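Local coordinates for protein 5'-tyrosyl-DNA phosphodiesterase (Caenorhabditis elegans, PDB 4FVA) that belongs to the endonuclease/exonuclease/phosphatase family, with a DNase I-like fold, and carries a bound magnesium ion, at residues D182-A186 with A187-N191; R27-L30 with T31-A35. One frame throughout, in Å; residues are numbered along the deposited sequence.

Contact 1 of 2, residues D182-A186 with A187-N191; sequences DAWEA and AGSDN
A183 and A187 close the single turn of helix 183-186, A187 N bonding to A183 O, and the chain leaves it through a Schellman motif. G188, which takes the positive-phi position of the motif, is the first residue off helical angles; its N reaches E185 O at 2.9 Å, above the carbonyl plane, while S189 N bonds back to W184 O at 3.1 Å. At the other end D182 is the N-cap, its OD1 accepting weakly from W184 N and E185 N, while OD2 forms a salt bridge with R214.

W184 carries the side-chain contact. With CG anti to the backbone N (chi1 173°), the indole turns back along the exit, where S189 CA sits over its six-membered ring, 3.6 Å from the centroid and 20° off the normal, a CH-pi contact. F229 meets the same indole edge-to-face, from strand 226-232. W184 O, which already accepts from S189 N, also takes a bond from a water that in turn accepts from D190 N. At the indole edge, W184 NE1 donates to D190 O over 2.9 Å, the oxygen only 4° out of the ring plane.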
# COMPACT_ATOMS: atom_id res chain seq x y z
N ASP A 182 -6.69 7.77 -9.46
CA ASP A 182 -5.57 7.81 -8.55
C ASP A 182 -5.96 8.66 -7.35
O ASP A 182 -6.34 9.82 -7.50
CB ASP A 182 -4.36 8.40 -9.29
CG ASP A 182 -3.15 8.54 -8.41
OD1 ASP A 182 -3.32 8.87 -7.22
OD2 ASP A 182 -2.02 8.36 -8.93
N ALA A 183 -5.89 8.08 -6.16
CA ALA A 183 -6.36 8.75 -4.95
C ALA A 183 -5.70 10.10 -4.72
O ALA A 183 -6.36 11.08 -4.37
CB ALA A 183 -6.17 7.84 -3.73
N TRP A 184 -4.38 10.17 -4.89
CA TRP A 184 -3.70 11.44 -4.70
C TRP A 184 -4.15 12.52 -5.66
O TRP A 184 -4.33 13.68 -5.28
CB TRP A 184 -2.19 11.27 -4.82
CG TRP A 184 -1.47 12.59 -4.79
CD1 TRP A 184 -1.27 13.39 -3.70
CD2 TRP A 184 -0.84 13.25 -5.90
NE1 TRP A 184 -0.56 14.51 -4.06
CE2 TRP A 184 -0.28 14.44 -5.40
CE3 TRP A 184 -0.69 12.94 -7.25
CZ2 TRP A 184 0.41 15.34 -6.23
CZ3 TRP A 184 -0.01 13.83 -8.07
CH2 TRP A 184 0.54 15.02 -7.55
N GLU A 185 -4.30 12.14 -6.93
CA GLU A 185 -4.79 13.06 -7.95
C GLU A 185 -6.21 13.51 -7.67
O GLU A 185 -6.49 14.70 -7.71
CB GLU A 185 -4.73 12.41 -9.33
CG GLU A 185 -3.34 12.20 -9.90
CD GLU A 185 -3.40 11.48 -11.22
OE1 GLU A 185 -2.33 11.19 -11.81
OE2 GLU A 185 -4.52 11.19 -11.68
N ALA A 186 -7.09 12.56 -7.37
CA ALA A 186 -8.49 12.87 -7.10
C ALA A 186 -8.67 13.72 -5.85
O ALA A 186 -9.69 14.39 -5.68
CB ALA A 186 -9.30 11.58 -6.99
N ALA A 187 -7.70 13.67 -4.95
CA ALA A 187 -7.77 14.49 -3.75
C ALA A 187 -7.29 15.91 -4.02
O ALA A 187 -7.43 16.78 -3.15
CB ALA A 187 -6.95 13.86 -2.62
N GLY A 188 -6.72 16.15 -5.20
CA GLY A 188 -6.30 17.49 -5.56
C GLY A 188 -4.86 17.67 -6.04
O GLY A 188 -4.40 18.80 -6.19
N SER A 189 -4.14 16.57 -6.24
CA SER A 189 -2.73 16.66 -6.66
C SER A 189 -1.96 17.67 -5.82
O SER A 189 -1.20 18.49 -6.36
CB SER A 189 -2.60 17.01 -8.15
OG SER A 189 -3.13 15.98 -8.97
N ASP A 190 -2.13 17.60 -4.51
CA ASP A 190 -1.46 18.51 -3.59
C ASP A 190 0.04 18.26 -3.53
O ASP A 190 0.49 17.14 -3.27
CB ASP A 190 -2.08 18.38 -2.19
CG ASP A 190 -1.48 19.37 -1.18
OD1 ASP A 190 -0.41 19.94 -1.46
OD2 ASP A 190 -2.09 19.58 -0.11
N ASN A 191 0.83 19.31 -3.80
CA ASN A 191 2.29 19.18 -3.71
C ASN A 191 2.78 18.77 -2.32
O ASN A 191 3.80 18.09 -2.20
CB ASN A 191 2.97 20.49 -4.13
CG ASN A 191 2.79 20.80 -5.60
OD1 ASN A 191 1.98 21.66 -5.97
ND2 ASN A 191 3.55 20.13 -6.45
O HOH W 1 -3.68 15.39 -3.40

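Contact 2 of 2, residues R27-L30 with T31-A35; sequences RSLL and TRMKA
R27 meets R32 where helix 29-43 begins, in the beta-alpha-beta unit formed by strand 13-20, this helix and strand 47-53. The R27 carbonyl oxygen accepts from R32 NH1 at 3.3 Å, a long bond but fairly straight (162° at the hydrogen), and it lies near the guanidinium plane, at the edge. The R27 side chain turns elsewhere, its NE forming a salt bridge with D25.

S28 occupies the N-cap position without a side-chain capping bond; its contribution is the backbone oxygen: S28 O accepts from R32 N at 2.9 Å and starts the run of i to i+4 bonds. The bend of the R32 chain at chi3 (41°) carries its guanidinium back beside the R27 carbonyl. Three more backbone oxygens accept from the group, D22 O from NH2, P244 O from NE and D25 O from NH1, the last nitrogen being shared with R27 O, a set of bonds that fixes the rotation of the group.

L29 O accepts from M33 N. The CD1 branch of L29 lies 3.7 Å from R32 NH1 and 3.9 Å from M33 CG, touching both neighbours of the next turn, while M33 CE stands over one face of the R32 guanidinium, offset toward the rim.

L30 lies on the side that P60 of helix 59-62 also touches. Its oxygen accepts from K34 N, and the K34 chain, extended beyond CG, runs out past the leucine, bringing its CE to 3.9 Å from L30 CG.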
# COMPACT_ATOMS: atom_id res chain seq x y z
N ARG A 27 18.98 -2.07 10.39
CA ARG A 27 19.30 -1.07 11.40
C ARG A 27 18.08 -0.61 12.22
O ARG A 27 17.12 -0.09 11.66
CB ARG A 27 19.96 0.14 10.74
CG ARG A 27 21.24 -0.22 9.98
CD ARG A 27 21.70 0.87 9.01
NE ARG A 27 20.73 1.12 7.95
CZ ARG A 27 20.85 2.06 7.02
NH1 ARG A 27 21.92 2.85 7.01
NH2 ARG A 27 19.91 2.21 6.10
N SER A 28 18.14 -0.78 13.54
CA SER A 28 17.05 -0.36 14.43
C SER A 28 15.71 -0.96 14.01
O SER A 28 14.66 -0.33 14.21
CB SER A 28 16.95 1.17 14.46
OG SER A 28 18.08 1.75 15.07
N LEU A 29 15.74 -2.15 13.42
CA LEU A 29 14.53 -2.77 12.89
C LEU A 29 13.40 -2.92 13.94
O LEU A 29 12.23 -2.63 13.65
CB LEU A 29 14.85 -4.11 12.23
CG LEU A 29 13.65 -4.82 11.59
CD1 LEU A 29 13.04 -3.96 10.49
CD2 LEU A 29 14.06 -6.21 11.03
N LEU A 30 13.73 -3.45 15.11
CA LEU A 30 12.71 -3.64 16.14
C LEU A 30 12.11 -2.32 16.57
O LEU A 30 10.89 -2.16 16.61
CB LEU A 30 13.26 -4.42 17.35
CG LEU A 30 12.22 -4.67 18.46
CD1 LEU A 30 11.01 -5.41 17.93
CD2 LEU A 30 12.83 -5.49 19.58
N THR A 31 12.95 -1.33 16.87
CA THR A 31 12.43 -0.04 17.27
C THR A 31 11.54 0.55 16.18
O THR A 31 10.47 1.12 16.48
CB THR A 31 13.58 0.94 17.61
OG1 THR A 31 14.32 0.44 18.73
CG2 THR A 31 13.05 2.32 17.95
N ARG A 32 11.97 0.40 14.93
CA ARG A 32 11.21 0.93 13.80
C ARG A 32 9.87 0.21 13.62
O ARG A 32 8.85 0.85 13.35
CB ARG A 32 12.04 0.90 12.51
CG ARG A 32 13.25 1.87 12.49
CD ARG A 32 14.23 1.60 11.33
NE ARG A 32 13.48 1.29 10.13
CZ ARG A 32 13.62 0.21 9.38
NH1 ARG A 32 14.58 -0.67 9.64
NH2 ARG A 32 12.83 0.04 8.33
N MET A 33 9.86 -1.12 13.79
CA MET A 33 8.59 -1.85 13.65
C MET A 33 7.62 -1.48 14.79
O MET A 33 6.42 -1.38 14.57
CB MET A 33 8.80 -3.37 13.59
CG MET A 33 9.59 -3.86 12.36
SD MET A 33 8.89 -3.33 10.79
CE MET A 33 9.73 -1.77 10.58
N LYS A 34 8.15 -1.27 15.99
CA LYS A 34 7.33 -0.76 17.09
C LYS A 34 6.75 0.60 16.74
O LYS A 34 5.60 0.88 17.04
CB LYS A 34 8.14 -0.66 18.39
CG LYS A 34 8.50 -1.99 19.02
CD LYS A 34 9.36 -1.77 20.28
CE LYS A 34 9.69 -3.09 20.97
NZ LYS A 34 10.60 -2.92 22.15
N ALA A 35 7.56 1.46 16.12
CA ALA A 35 7.07 2.78 15.68
C ALA A 35 5.99 2.64 14.61
O ALA A 35 4.99 3.38 14.61
CB ALA A 35 8.23 3.65 15.18

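Contacts 1 and 2 are both local, each folded within a continuous run of chain, and contact 2 comes first in sequence. Their centres lie 30 Å apart and their nearest atoms about 22 Å, so neither touches the other. The short helix of contact 1 touches strand 212-221 of the seven-stranded sheet and also 226-232, an edge strand of the six-stranded sheet; contact 2 lies on the helix joining strands 13-20 and 47-53 of that same six-stranded sheet. Contact 2 is near the metal site, the R32 side chain being about 7 Å from the magnesium ion, whose site includes D22 and E52, and it reaches that site through the D22 backbone.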